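Long-range contacts in ethylbenzene dehydrogenase alpha-subunit (Aromatoleum aromaticum, PDB 2IVF), which is the alpha subunit of a molybdenum enzyme of the molybdopterin oxidoreductase family and holds an iron/sulfur cluster: residues Y490-M494 and M503-H507; M509-F513 and E532-V537. All blocks are in the same frame, centred on the assembly; numbering follows the deposited sequence.

Interaction 1: residues Y490-M494 and M503-H507; sequences YLGVM and MDELH
Met-503 lays its thioether over one face of the Tyr-490 ring, and the two side chains cross at about a right angle. The methyl CE of Met-503 sits 3.9 Å from the centroid of the Tyr-490 ring, only 11° off the ring normal. Met-503 SD follows at 4.4 Å from the same centroid, also over the face. The Met-503 chain is extended beyond CG, and this carries sulfur and methyl across the ring together. Leu-506 comes from the other side of the ring plane, at a slant. Its CD1 lies 3.6 Å from Tyr-490 CD1, and the two side chains slide past each other in opposite directions.

The pairing of Met-503 with Tyr-490 is a Met-aromatic contact with a CH-pi component. It joins the last turn of helix 486-493 to the start of helix 504-520. Tyr-490 O takes the N-H groups of both Val-493 and Met-494 where the first helix ends.

At the far end of the ring, Tyr-490 OH lies in the plane of the His-507 imidazole, at its edge, 3.0 Å from His-507 CE1. The two rings meet rim to rim with planes at 67°, so neither stacks on the other. The hydroxyl has its polar partner elsewhere, in a hydrogen bond with Thr-775 OG1.

Val-493 CG2 rests 3.8 Å from Leu-506 CD1. The same leucine methyl meets Met-494 CG at 4.1 Å. On the Met-503 side, Met-494 SD lies 3.7 Å from Met-503 CG. Helix 736-749 packs on the same group through Glu-742, Ile-746 and Ala-749, while Met-494 O is hydrogen-bonded to Arg-205 NH1.

Interaction 2: residues M509-F513 and E532-V537; sequences MAEGF and EFMKVV
In Phe-533, CG stands opposite the backbone N (chi1 172°), which sets the CD1/CE1 edge of the ring against Ala-510 and Phe-513. Phe-513 has CG anti to its carbonyl carbon instead, and its ring reaches across to lie on the backbone of helix 532-537. The two rings form an offset edge-to-face pair, with centroids 5.6 Å apart and planes at 86°. The edge of Phe-533 is turned to the face of Phe-513, and that same face also carries Phe-533 CA, 3.8 Å from the Phe-513 centroid, as a CH-pi contact. Val-536 closes on the rim of the Phe-513 ring, where its CG2 lies near the ring plane, 3.4 Å from Phe-513 CE2.

Met-509 runs out fully extended. Its SD passes Phe-533 CE1 at 4.0 Å, an oblique Met-aromatic contact, and its CE ends 3.7 Å from Val-537 CG1. That valine methyl in turn sits over the centre of one face of the Phe-533 ring.

Helices 504-520 and 526-540 meet here near the protein surface. Their short segments run at 122° with axes 9.8 Å apart. No hydrogen bond or salt bridge crosses between them. Glu-532 and Lys-535 pair within their own helix. The contact is largely apolar and probably held by dispersion, with a likely contribution from the Phe-533 edge facing the Phe-513 ring.

In the fold
From the N terminus, helix 486-493 comes first. A loop follows, and interaction 1 closes it by bringing the start of helix 504-520 back against the end of the first helix. The chain continues along helix 504-520 and enters helix 526-540. Interaction 2 closes this connection, made of the end of helix 504-520, a short loop and the start of helix 526-540. The two contacts are in series, neither nested nor crossed, and helix 504-520 serves both. Their centres are 12 Å apart, and they touch where Leu-506 O packs against Phe-533 CE1. Together they tie three successive helices into one cluster. Interaction 1 is partly buried beside helices 197-210 and 736-749, whereas interaction 2 lies at the surface.

Interaction 1: residues Y490-M494 and M503-H507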
ATOM      1  N   TYR A 490       9.469 -13.699  25.269  1.00 26.48           N
ATOM      2  CA  TYR A 490       9.245 -14.089  26.686  1.00 26.07           C
ATOM      3  C   TYR A 490       7.826 -14.607  26.923  1.00 25.34           C
ATOM      4  O   TYR A 490       7.610 -15.590  27.672  1.00 25.34           O
ATOM      5  CB  TYR A 490       9.539 -12.946  27.659  1.00 26.79           C
ATOM      6  CG  TYR A 490      10.998 -12.629  27.819  1.00 26.80           C
ATOM      7  CD1 TYR A 490      11.767 -13.284  28.768  1.00 27.86           C
ATOM      8  CD2 TYR A 490      11.605 -11.663  27.043  1.00 27.23           C
ATOM      9  CE1 TYR A 490      13.116 -12.987  28.917  1.00 29.71           C
ATOM     10  CE2 TYR A 490      12.934 -11.379  27.164  1.00 27.32           C
ATOM     11  CZ  TYR A 490      13.682 -12.017  28.099  1.00 28.18           C
ATOM     12  OH  TYR A 490      15.021 -11.740  28.240  1.00 29.09           O
ATOM     13  N   LEU A 491       6.851 -13.964  26.301  1.00 24.96           N
ATOM     14  CA  LEU A 491       5.489 -14.473  26.350  1.00 24.33           C
ATOM     15  C   LEU A 491       5.452 -15.901  25.812  1.00 23.93           C
ATOM     16  O   LEU A 491       4.735 -16.744  26.328  1.00 22.37           O
ATOM     17  CB  LEU A 491       4.555 -13.584  25.563  1.00 24.85           C
ATOM     18  CG  LEU A 491       3.094 -13.982  25.596  1.00 24.65           C
ATOM     19  CD1 LEU A 491       2.567 -13.892  26.995  1.00 24.06           C
ATOM     20  CD2 LEU A 491       2.292 -13.070  24.649  1.00 22.93           C
ATOM     21  N   GLY A 492       6.256 -16.161  24.801  1.00 24.20           N
ATOM     22  CA  GLY A 492       6.298 -17.443  24.180  1.00 24.95           C
ATOM     23  C   GLY A 492       6.903 -18.552  25.001  1.00 25.48           C
ATOM     24  O   GLY A 492       6.522 -19.708  24.820  1.00 26.32           O
ATOM     25  N   VAL A 493       7.831 -18.226  25.910  1.00 24.72           N
ATOM     26  CA  VAL A 493       8.566 -19.287  26.636  1.00 25.17           C
ATOM     27  C   VAL A 493       8.444 -19.299  28.128  1.00 24.99           C
ATOM     28  O   VAL A 493       8.703 -20.335  28.736  1.00 25.28           O
ATOM     29  CB  VAL A 493      10.068 -19.316  26.282  1.00 25.77           C
ATOM     30  CG1 VAL A 493      10.226 -19.547  24.748  1.00 27.14           C
ATOM     31  CG2 VAL A 493      10.776 -18.040  26.719  1.00 26.65           C
ATOM     32  N   MET A 494       8.035 -18.208  28.760  1.00 23.80           N
ATOM     33  CA  MET A 494       8.072 -18.204  30.201  1.00 24.98           C
ATOM     34  C   MET A 494       7.045 -19.150  30.776  1.00 24.82           C
ATOM     35  O   MET A 494       5.970 -19.318  30.217  1.00 26.06           O
ATOM     36  CB  MET A 494       7.840 -16.811  30.738  1.00 24.58           C
ATOM     37  CG  MET A 494       9.024 -15.909  30.502  1.00 26.24           C
ATOM     38  SD  MET A 494       8.836 -14.269  31.271  1.00 25.13           S
ATOM     39  CE  MET A 494       7.287 -13.675  30.574  1.00 22.90           C
ATOM     40  N   MET A 503      11.342 -14.482  34.159  1.00 27.59           N
ATOM     41  CA  MET A 503      12.565 -14.318  33.386  1.00 28.65           C
ATOM     42  C   MET A 503      13.822 -14.858  34.061  1.00 29.87           C
ATOM     43  O   MET A 503      14.871 -14.878  33.451  1.00 29.72           O
ATOM     44  CB  MET A 503      12.808 -12.841  33.113  1.00 28.47           C
ATOM     45  CG  MET A 503      11.688 -12.159  32.425  1.00 27.43           C
ATOM     46  SD  MET A 503      12.176 -10.487  31.995  1.00 27.73           S
ATOM     47  CE  MET A 503      10.934 -10.094  30.779  1.00 25.41           C
ATOM     48  N   ASP A 504      13.722 -15.290  35.306  1.00 31.71           N
ATOM     49  CA  ASP A 504      14.918 -15.669  36.070  1.00 33.49           C
ATOM     50  C   ASP A 504      15.762 -16.767  35.449  1.00 35.25           C
ATOM     51  O   ASP A 504      16.986 -16.618  35.344  1.00 35.88           O
ATOM     52  CB  ASP A 504      14.534 -16.072  37.478  1.00 33.55           C
ATOM     53  CG  ASP A 504      14.108 -14.901  38.305  1.00 34.62           C
ATOM     54  OD1 ASP A 504      14.120 -13.761  37.789  1.00 35.45           O
ATOM     55  OD2 ASP A 504      13.763 -15.122  39.471  1.00 37.49           O
ATOM     56  N   GLU A 505      15.121 -17.869  35.064  1.00 36.79           N
ATOM     57  CA  GLU A 505      15.829 -18.991  34.453  1.00 38.28           C
ATOM     58  C   GLU A 505      16.512 -18.580  33.146  1.00 38.97           C
ATOM     59  O   GLU A 505      17.646 -18.974  32.868  1.00 38.54           O
ATOM     60  CB  GLU A 505      14.872 -20.152  34.162  1.00 38.52           C
ATOM     61  CG  GLU A 505      14.496 -20.953  35.377  1.00 40.80           C
ATOM     62  CD  GLU A 505      14.222 -22.412  35.046  1.00 40.59           C
ATOM     63  OE1 GLU A 505      13.426 -22.673  34.109  1.00 43.96           O
ATOM     64  OE2 GLU A 505      14.820 -23.288  35.720  1.00 45.47           O
ATOM     65  N   LEU A 506      15.801 -17.811  32.334  1.00 39.84           N
ATOM     66  CA  LEU A 506      16.341 -17.365  31.063  1.00 40.96           C
ATOM     67  C   LEU A 506      17.514 -16.437  31.306  1.00 41.37           C
ATOM     68  O   LEU A 506      18.526 -16.523  30.618  1.00 41.40           O
ATOM     69  CB  LEU A 506      15.282 -16.627  30.255  1.00 41.55           C
ATOM     70  CG  LEU A 506      14.203 -17.447  29.557  1.00 43.37           C
ATOM     71  CD1 LEU A 506      12.887 -16.634  29.523  1.00 43.74           C
ATOM     72  CD2 LEU A 506      14.664 -17.816  28.138  1.00 45.69           C
ATOM     73  N   HIS A 507      17.365 -15.545  32.283  1.00 41.97           N
ATOM     74  CA  HIS A 507      18.392 -14.564  32.579  1.00 42.84           C
ATOM     75  C   HIS A 507      19.630 -15.241  33.194  1.00 43.01           C
ATOM     76  O   HIS A 507      20.741 -14.835  32.898  1.00 42.73           O
ATOM     77  CB  HIS A 507      17.838 -13.406  33.447  1.00 43.34           C
ATOM     78  CG  HIS A 507      17.184 -12.298  32.653  1.00 44.08           C
ATOM     79  ND1 HIS A 507      16.571 -12.499  31.431  1.00 43.71           N
ATOM     80  CD2 HIS A 507      17.051 -10.970  32.917  1.00 46.26           C
ATOM     81  CE1 HIS A 507      16.079 -11.352  30.986  1.00 42.98           C
ATOM     82  NE2 HIS A 507      16.368 -10.404  31.860  1.00 44.54           N
TER

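Interaction 2: residues M509-F513 and E532-V537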
ATOM      1  N   MET A 509      20.442 -18.527  32.537  1.00 45.83           N
ATOM      2  CA  MET A 509      20.934 -19.293  31.389  1.00 46.28           C
ATOM      3  C   MET A 509      21.793 -18.388  30.482  1.00 45.95           C
ATOM      4  O   MET A 509      22.870 -18.774  30.026  1.00 45.08           O
ATOM      5  CB  MET A 509      19.723 -19.870  30.627  1.00 46.77           C
ATOM      6  CG  MET A 509      19.995 -20.774  29.411  1.00 46.93           C
ATOM      7  SD  MET A 509      18.451 -21.216  28.526  1.00 49.42           S
ATOM      8  CE  MET A 509      19.082 -22.288  27.226  1.00 48.32           C
ATOM      9  N   ALA A 510      21.302 -17.177  30.244  1.00 46.30           N
ATOM     10  CA  ALA A 510      22.000 -16.170  29.446  1.00 46.83           C
ATOM     11  C   ALA A 510      23.398 -15.883  29.997  1.00 47.11           C
ATOM     12  O   ALA A 510      24.345 -15.725  29.230  1.00 47.31           O
ATOM     13  CB  ALA A 510      21.171 -14.883  29.395  1.00 46.88           C
ATOM     14  N   GLU A 511      23.511 -15.810  31.321  1.00 47.43           N
ATOM     15  CA  GLU A 511      24.795 -15.634  32.003  1.00 47.87           C
ATOM     16  C   GLU A 511      25.699 -16.856  31.819  1.00 47.70           C
ATOM     17  O   GLU A 511      26.876 -16.717  31.491  1.00 47.89           O
ATOM     18  CB  GLU A 511      24.579 -15.373  33.499  1.00 48.13           C
ATOM     19  CG  GLU A 511      23.913 -14.033  33.815  1.00 49.50           C
ATOM     20  CD  GLU A 511      23.496 -13.894  35.288  1.00 50.16           C
ATOM     21  OE1 GLU A 511      23.661 -14.865  36.067  1.00 52.85           O
ATOM     22  OE2 GLU A 511      22.989 -12.804  35.663  1.00 54.10           O
ATOM     23  N   GLY A 512      25.154 -18.049  32.036  1.00 47.31           N
ATOM     24  CA  GLY A 512      25.869 -19.274  31.718  1.00 46.94           C
ATOM     25  C   GLY A 512      26.556 -19.165  30.359  1.00 46.80           C
ATOM     26  O   GLY A 512      27.768 -19.357  30.248  1.00 46.46           O
ATOM     27  N   PHE A 513      25.796 -18.829  29.323  1.00 46.36           N
ATOM     28  CA  PHE A 513      26.382 -18.732  27.992  1.00 46.43           C
ATOM     29  C   PHE A 513      27.504 -17.700  27.915  1.00 46.24           C
ATOM     30  O   PHE A 513      28.508 -17.924  27.249  1.00 45.90           O
ATOM     31  CB  PHE A 513      25.314 -18.479  26.933  1.00 46.45           C
ATOM     32  CG  PHE A 513      24.635 -19.727  26.493  1.00 46.31           C
ATOM     33  CD1 PHE A 513      23.529 -20.221  27.196  1.00 46.67           C
ATOM     34  CD2 PHE A 513      25.130 -20.448  25.418  1.00 45.84           C
ATOM     35  CE1 PHE A 513      22.903 -21.394  26.818  1.00 45.78           C
ATOM     36  CE2 PHE A 513      24.513 -21.618  25.019  1.00 47.15           C
ATOM     37  CZ  PHE A 513      23.393 -22.101  25.728  1.00 47.00           C
ATOM     38  N   GLU A 532      25.814 -17.278  20.799  1.00 27.71           N
ATOM     39  CA  GLU A 532      25.891 -18.672  21.210  1.00 29.32           C
ATOM     40  C   GLU A 532      24.586 -19.094  21.877  1.00 29.64           C
ATOM     41  O   GLU A 532      24.006 -20.131  21.550  1.00 30.12           O
ATOM     42  CB  GLU A 532      27.057 -18.888  22.159  1.00 29.74           C
ATOM     43  CG  GLU A 532      28.435 -18.602  21.539  1.00 32.44           C
ATOM     44  CD  GLU A 532      28.648 -19.337  20.221  1.00 36.83           C
ATOM     45  OE1 GLU A 532      28.163 -20.477  20.088  1.00 38.75           O
ATOM     46  OE2 GLU A 532      29.290 -18.773  19.313  1.00 39.76           O
ATOM     47  N   PHE A 533      24.124 -18.282  22.818  1.00 31.01           N
ATOM     48  CA  PHE A 533      22.818 -18.497  23.457  1.00 31.05           C
ATOM     49  C   PHE A 533      21.752 -18.669  22.394  1.00 31.36           C
ATOM     50  O   PHE A 533      20.927 -19.583  22.447  1.00 30.55           O
ATOM     51  CB  PHE A 533      22.480 -17.284  24.349  1.00 32.20           C
ATOM     52  CG  PHE A 533      21.080 -17.292  24.925  1.00 32.48           C
ATOM     53  CD1 PHE A 533      20.826 -17.847  26.168  1.00 35.33           C
ATOM     54  CD2 PHE A 533      20.026 -16.695  24.243  1.00 35.09           C
ATOM     55  CE1 PHE A 533      19.541 -17.837  26.723  1.00 33.13           C
ATOM     56  CE2 PHE A 533      18.730 -16.691  24.799  1.00 33.76           C
ATOM     57  CZ  PHE A 533      18.505 -17.264  26.043  1.00 33.34           C
ATOM     58  N   MET A 534      21.759 -17.783  21.417  1.00 30.87           N
ATOM     59  CA  MET A 534      20.707 -17.817  20.422  1.00 31.67           C
ATOM     60  C   MET A 534      20.740 -19.090  19.593  1.00 31.34           C
ATOM     61  O   MET A 534      19.691 -19.651  19.271  1.00 31.70           O
ATOM     62  CB  MET A 534      20.802 -16.607  19.506  1.00 32.16           C
ATOM     63  CG  MET A 534      20.329 -15.324  20.160  1.00 34.90           C
ATOM     64  SD  MET A 534      18.641 -15.400  20.812  1.00 39.38           S
ATOM     65  CE  MET A 534      17.739 -15.501  19.234  1.00 39.46           C
ATOM     66  N   LYS A 535      21.939 -19.537  19.241  1.00 30.73           N
ATOM     67  CA  LYS A 535      22.087 -20.753  18.475  1.00 31.50           C
ATOM     68  C   LYS A 535      21.421 -21.909  19.204  1.00 30.86           C
ATOM     69  O   LYS A 535      20.661 -22.652  18.607  1.00 30.49           O
ATOM     70  CB  LYS A 535      23.570 -21.057  18.187  1.00 31.53           C
ATOM     71  CG  LYS A 535      24.249 -20.005  17.319  1.00 33.32           C
ATOM     72  CD  LYS A 535      25.477 -20.518  16.558  1.00 33.33           C
ATOM     73  CE  LYS A 535      26.714 -20.630  17.422  1.00 36.53           C
ATOM     74  NZ  LYS A 535      27.942 -20.999  16.616  1.00 34.90           N
ATOM     75  N   VAL A 536      21.665 -22.017  20.504  1.00 30.79           N
ATOM     76  CA  VAL A 536      21.100 -23.107  21.294  1.00 31.03           C
ATOM     77  C   VAL A 536      19.610 -22.987  21.498  1.00 30.27           C
ATOM     78  O   VAL A 536      18.847 -23.898  21.168  1.00 30.30           O
ATOM     79  CB  VAL A 536      21.759 -23.195  22.649  1.00 31.31           C
ATOM     80  CG1 VAL A 536      21.049 -24.231  23.512  1.00 32.78           C
ATOM     81  CG2 VAL A 536      23.244 -23.532  22.460  1.00 30.59           C
ATOM     82  N   VAL A 537      19.175 -21.864  22.030  1.00 29.48           N
ATOM     83  CA  VAL A 537      17.766 -21.722  22.312  1.00 29.14           C
ATOM     84  C   VAL A 537      16.895 -21.906  21.048  1.00 28.64           C
ATOM     85  O   VAL A 537      15.804 -22.425  21.133  1.00 27.79           O
ATOM     86  CB  VAL A 537      17.475 -20.379  22.985  1.00 29.44           C
ATOM     87  CG1 VAL A 537      18.377 -20.214  24.248  1.00 30.13           C
ATOM     88  CG2 VAL A 537      17.688 -19.254  21.999  1.00 30.93           C
TER